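Local atomic coordinates of copper homeostasis protein CutC (Streptococcus agalactiae, PDB entry 2BDQ), a protein that probably binds copper ions and is thought to take part in copper homeostasis in the cytoplasm. Residues P160-V172 against E190-K202. Sequence-based numbering, arbitrary orientation.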
loop_
_atom_site.group_PDB
_atom_site.type_symbol
_atom_site.label_atom_id
_atom_site.label_comp_id
_atom_site.label_asym_id
_atom_site.label_seq_id
_atom_site.Cartn_x
_atom_site.Cartn_y
_atom_site.Cartn_z
ATOM N N PRO A 160 11.727 24.011 -5.984
ATOM C CA PRO A 160 12.904 23.566 -5.234
ATOM C C PRO A 160 12.829 24.065 -3.795
ATOM O O PRO A 160 12.623 25.254 -3.559
ATOM C CB PRO A 160 14.065 24.200 -6.001
ATOM C CG PRO A 160 13.551 24.241 -7.405
ATOM C CD PRO A 160 12.128 24.722 -7.211
ATOM N N ILE A 161 12.994 23.151 -2.845
ATOM C CA ILE A 161 12.942 23.483 -1.428
ATOM C C ILE A 161 13.964 24.580 -1.095
ATOM O O ILE A 161 13.740 25.405 -0.213
ATOM C CB ILE A 161 13.188 22.197 -0.577
ATOM C CG1 ILE A 161 12.716 22.402 0.869
ATOM C CG2 ILE A 161 14.650 21.799 -0.636
ATOM C CD1 ILE A 161 13.674 23.170 1.741
ATOM N N ILE A 162 15.074 24.603 -1.829
ATOM C CA ILE A 162 16.123 25.595 -1.602
ATOM C C ILE A 162 15.587 27.029 -1.719
ATOM O O ILE A 162 16.131 27.956 -1.118
ATOM C CB ILE A 162 17.290 25.412 -2.597
ATOM C CG1 ILE A 162 18.465 26.288 -2.178
ATOM C CG2 ILE A 162 16.854 25.780 -4.002
ATOM C CD1 ILE A 162 19.102 25.867 -0.875
ATOM N N GLU A 163 14.504 27.196 -2.472
ATOM C CA GLU A 163 13.912 28.511 -2.659
ATOM C C GLU A 163 12.851 28.845 -1.616
ATOM O O GLU A 163 12.219 29.896 -1.690
ATOM C CB GLU A 163 13.299 28.616 -4.053
ATOM C CG GLU A 163 14.130 27.948 -5.131
ATOM C CD GLU A 163 14.318 28.808 -6.363
ATOM O OE1 GLU A 163 15.229 29.669 -6.355
ATOM O OE2 GLU A 163 13.546 28.627 -7.333
ATOM N N ASN A 164 12.652 27.960 -0.644
ATOM C CA ASN A 164 11.648 28.216 0.390
ATOM C C ASN A 164 12.260 28.566 1.735
ATOM O O ASN A 164 11.566 28.617 2.748
ATOM C CB ASN A 164 10.737 27.001 0.560
ATOM C CG ASN A 164 10.016 26.637 -0.714
ATOM O OD1 ASN A 164 9.665 27.510 -1.506
ATOM N ND2 ASN A 164 9.766 25.345 -0.910
ATOM N N ILE A 165 13.564 28.805 1.735
ATOM C CA ILE A 165 14.291 29.126 2.952
ATOM C C ILE A 165 13.623 30.210 3.795
ATOM O O ILE A 165 13.380 30.013 4.986
ATOM C CB ILE A 165 15.738 29.550 2.617
ATOM C CG1 ILE A 165 16.492 28.353 2.034
ATOM C CG2 ILE A 165 16.438 30.087 3.862
ATOM C CD1 ILE A 165 17.903 28.670 1.591
ATOM N N LYS A 166 13.325 31.353 3.187
ATOM C CA LYS A 166 12.699 32.440 3.928
ATOM C C LYS A 166 11.404 32.028 4.618
ATOM O O LYS A 166 11.232 32.264 5.809
ATOM C CB LYS A 166 12.450 33.642 3.004
ATOM C CG LYS A 166 13.646 34.595 2.894
ATOM C CD LYS A 166 14.913 33.883 2.415
ATOM C CE LYS A 166 16.162 34.479 3.060
ATOM N NZ LYS A 166 16.189 34.242 4.545
ATOM N N HIS A 167 10.504 31.397 3.876
ATOM C CA HIS A 167 9.227 30.977 4.438
ATOM C C HIS A 167 9.382 29.928 5.536
ATOM O O HIS A 167 8.760 30.029 6.592
ATOM C CB HIS A 167 8.313 30.431 3.334
ATOM C CG HIS A 167 6.921 30.144 3.796
ATOM N ND1 HIS A 167 6.306 28.926 3.595
ATOM C CD2 HIS A 167 6.029 30.908 4.467
ATOM C CE1 HIS A 167 5.097 28.954 4.123
ATOM N NE2 HIS A 167 4.902 30.147 4.660
ATOM N N ILE A 168 10.208 28.919 5.283
ATOM C CA ILE A 168 10.418 27.860 6.259
ATOM C C ILE A 168 11.012 28.426 7.545
ATOM O O ILE A 168 10.647 27.999 8.640
ATOM C CB ILE A 168 11.325 26.752 5.679
ATOM C CG1 ILE A 168 10.594 26.063 4.523
ATOM C CG2 ILE A 168 11.673 25.729 6.753
ATOM C CD1 ILE A 168 11.387 24.959 3.834
ATOM N N LYS A 169 11.900 29.408 7.420
ATOM C CA LYS A 169 12.499 29.990 8.608
ATOM C C LYS A 169 11.471 30.767 9.410
ATOM O O LYS A 169 11.489 30.760 10.647
ATOM C CB LYS A 169 13.681 30.899 8.261
ATOM C CG LYS A 169 14.412 31.350 9.524
ATOM C CD LYS A 169 15.849 31.785 9.278
ATOM C CE LYS A 169 15.921 33.192 8.730
ATOM N NZ LYS A 169 17.302 33.736 8.800
ATOM N N ALA A 170 10.569 31.438 8.705
ATOM C CA ALA A 170 9.520 32.213 9.365
ATOM C C ALA A 170 8.607 31.278 10.168
ATOM O O ALA A 170 8.136 31.640 11.252
ATOM C CB ALA A 170 8.704 32.980 8.328
ATOM N N LEU A 171 8.363 30.083 9.631
ATOM C CA LEU A 171 7.511 29.100 10.302
ATOM C C LEU A 171 8.198 28.561 11.550
ATOM O O LEU A 171 7.560 28.357 12.583
ATOM C CB LEU A 171 7.167 27.950 9.346
ATOM C CG LEU A 171 6.244 28.340 8.189
ATOM C CD1 LEU A 171 5.977 27.138 7.288
ATOM C CD2 LEU A 171 4.934 28.877 8.751
ATOM N N VAL A 172 9.503 28.338 11.446
ATOM C CA VAL A 172 10.280 27.845 12.574
ATOM C C VAL A 172 10.290 28.875 13.698
ATOM O O VAL A 172 10.119 28.533 14.865
ATOM C CB VAL A 172 11.729 27.570 12.175
ATOM C CG1 VAL A 172 12.542 27.234 13.416
ATOM C CG2 VAL A 172 11.786 26.442 11.174
ATOM N N GLU A 190 22.648 15.932 -0.055
ATOM C CA GLU A 190 23.462 17.034 -0.558
ATOM C C GLU A 190 23.016 18.409 -0.124
ATOM O O GLU A 190 23.813 19.348 -0.132
ATOM C CB GLU A 190 23.509 17.010 -2.077
ATOM C CG GLU A 190 24.349 15.896 -2.633
ATOM C CD GLU A 190 24.500 16.003 -4.123
ATOM O OE1 GLU A 190 24.962 17.064 -4.598
ATOM O OE2 GLU A 190 24.156 15.026 -4.820
ATOM N N ASN A 191 21.750 18.546 0.247
ATOM C CA ASN A 191 21.264 19.853 0.650
ATOM C C ASN A 191 20.664 19.937 2.047
ATOM O O ASN A 191 20.461 21.031 2.559
ATOM C CB ASN A 191 20.260 20.370 -0.391
ATOM C CG ASN A 191 18.976 19.540 -0.459
ATOM O OD1 ASN A 191 18.140 19.767 -1.334
ATOM N ND2 ASN A 191 18.809 18.591 0.462
ATOM N N TYR A 192 20.414 18.792 2.670
ATOM C CA TYR A 192 19.791 18.782 3.988
ATOM C C TYR A 192 20.542 19.583 5.050
ATOM O O TYR A 192 19.917 20.241 5.884
ATOM C CB TYR A 192 19.552 17.332 4.454
ATOM C CG TYR A 192 20.667 16.697 5.250
ATOM C CD1 TYR A 192 20.744 16.855 6.640
ATOM C CD2 TYR A 192 21.648 15.932 4.620
ATOM C CE1 TYR A 192 21.768 16.264 7.376
ATOM C CE2 TYR A 192 22.675 15.341 5.348
ATOM C CZ TYR A 192 22.730 15.509 6.718
ATOM O OH TYR A 192 23.756 14.921 7.423
ATOM N N GLN A 193 21.871 19.546 5.016
ATOM C CA GLN A 193 22.658 20.282 5.999
ATOM C C GLN A 193 22.525 21.788 5.802
ATOM O O GLN A 193 22.294 22.533 6.762
ATOM C CB GLN A 193 24.125 19.875 5.920
ATOM C CG GLN A 193 24.438 18.617 6.701
ATOM C CD GLN A 193 25.867 18.154 6.519
ATOM O OE1 GLN A 193 26.243 17.651 5.457
ATOM N NE2 GLN A 193 26.679 18.331 7.555
ATOM N N TYR A 194 22.664 22.227 4.553
ATOM C CA TYR A 194 22.554 23.642 4.215
ATOM C C TYR A 194 21.161 24.170 4.539
ATOM O O TYR A 194 21.014 25.214 5.171
ATOM C CB TYR A 194 22.843 23.856 2.725
ATOM C CG TYR A 194 22.854 25.314 2.312
ATOM C CD1 TYR A 194 23.936 26.136 2.622
ATOM C CD2 TYR A 194 21.766 25.881 1.647
ATOM C CE1 TYR A 194 23.936 27.487 2.286
ATOM C CE2 TYR A 194 21.752 27.232 1.308
ATOM C CZ TYR A 194 22.839 28.026 1.631
ATOM O OH TYR A 194 22.818 29.361 1.313
ATOM N N ILE A 195 20.138 23.451 4.093
ATOM C CA ILE A 195 18.758 23.862 4.343
ATOM C C ILE A 195 18.470 24.038 5.835
ATOM O O ILE A 195 17.833 25.012 6.233
ATOM C CB ILE A 195 17.761 22.848 3.717
ATOM C CG1 ILE A 195 17.530 23.199 2.243
ATOM C CG2 ILE A 195 16.425 22.887 4.435
ATOM C CD1 ILE A 195 18.781 23.246 1.410
ATOM N N CYS A 196 18.952 23.104 6.652
ATOM C CA CYS A 196 18.739 23.165 8.095
ATOM C C CYS A 196 19.433 24.345 8.773
ATOM O O CYS A 196 18.838 25.013 9.609
ATOM C CB CYS A 196 19.200 21.862 8.753
ATOM S SG CYS A 196 18.131 20.445 8.425
ATOM N N GLN A 197 20.685 24.611 8.417
ATOM C CA GLN A 197 21.390 25.720 9.048
ATOM C C GLN A 197 20.824 27.083 8.656
ATOM O O GLN A 197 20.877 28.021 9.441
ATOM C CB GLN A 197 22.884 25.684 8.714
ATOM C CG GLN A 197 23.214 26.186 7.329
ATOM C CD GLN A 197 24.683 26.502 7.162
ATOM O OE1 GLN A 197 25.112 26.964 6.105
ATOM N NE2 GLN A 197 25.464 26.252 8.206
ATOM N N GLU A 198 20.279 27.194 7.449
ATOM C CA GLU A 198 19.730 28.470 6.994
ATOM C C GLU A 198 18.295 28.711 7.454
ATOM O O GLU A 198 17.782 29.826 7.338
ATOM C CB GLU A 198 19.787 28.560 5.464
ATOM C CG GLU A 198 21.189 28.502 4.888
ATOM C CD GLU A 198 22.067 29.665 5.338
ATOM O OE1 GLU A 198 23.217 29.412 5.749
ATOM O OE2 GLU A 198 21.611 30.824 5.277
ATOM N N THR A 199 17.646 27.678 7.977
ATOM C CA THR A 199 16.265 27.818 8.423
ATOM C C THR A 199 16.085 27.594 9.917
ATOM O O THR A 199 15.101 28.047 10.502
ATOM C CB THR A 199 15.341 26.819 7.690
ATOM O OG1 THR A 199 15.800 25.485 7.937
ATOM C CG2 THR A 199 15.338 27.088 6.186
ATOM N N GLY A 200 17.036 26.896 10.528
ATOM C CA GLY A 200 16.933 26.609 11.941
ATOM C C GLY A 200 16.264 25.264 12.174
ATOM O O GLY A 200 16.000 24.888 13.315
ATOM N N VAL A 201 15.975 24.541 11.091
ATOM C CA VAL A 201 15.346 23.222 11.182
ATOM C C VAL A 201 16.395 22.204 11.631
ATOM O O VAL A 201 17.539 22.268 11.196
ATOM C CB VAL A 201 14.769 22.788 9.805
ATOM C CG1 VAL A 201 14.270 21.345 9.871
ATOM C CG2 VAL A 201 13.630 23.726 9.405
ATOM N N LYS A 202 16.010 21.273 12.505
ATOM C CA LYS A 202 16.942 20.257 12.998
ATOM C C LYS A 202 16.592 18.832 12.580
ATOM O O LYS A 202 17.224 17.875 13.041
ATOM C CB LYS A 202 17.033 20.307 14.527
ATOM C CG LYS A 202 17.511 21.634 15.077
ATOM C CD LYS A 202 16.332 22.538 15.385
ATOM C CE LYS A 202 15.912 22.431 16.856
ATOM N NZ LYS A 202 15.719 21.026 17.325
HETATM O O HOH W 1 17.858 32.500 6.282
#
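Thr199 lies against helix 165-172 with its methyl, CG2, set 3.7 Å from the carbonyl O of Ile165 and flanked by the CG2 branches of Ile165 and Ile168. The hydroxyl goes the other way: a chi1 of 59° sets OG1 over its own helix, where it donates to Ile195 O at 2.7 Å and, as the acceptor of an ST turn, receives the N-H of Val201. Here the backbones come closest, Lys169 CA standing 4.4 Å from Thr199 CA. Lys169 runs its aliphatic chain along the end of helix 192-199, CG over Thr199 O and CD 3.4 Å from Glu198 O, then bends at chi3 (80°). Its NZ meets a water that also accepts from Lys166 NZ and donates to Glu198 O, tying both lysines to that carbonyl. These are neighbouring outer helices of an eight-stranded parallel beta/alpha barrel; the axes of 165-172 and 192-199 cross at -54°, 9.4 Å apart at closest approach, and strand 180-183 runs beneath them. Val201 reaches that strand through Ile181 and Val183, while its CG2 rests against both Ile168 CG2 and Val172 CG2, the latter at 3.7 Å. Gly200, at positive phi, turns the chain from the helix into this valine. Toward the other end, the 3-10 turn 161-163 takes over: Ile161 CD1 rests on CG1 and CG2 of Ile195, and Ile162 CD1 presses on Ile195 CD1 at a tight 3.5 Å. Ile162 CD1 also meets the edge of the Tyr194 ring, near its plane, 3.7 Å from Tyr194 CD2, while Glu198 CG lies over one face of the ring, toward its rim.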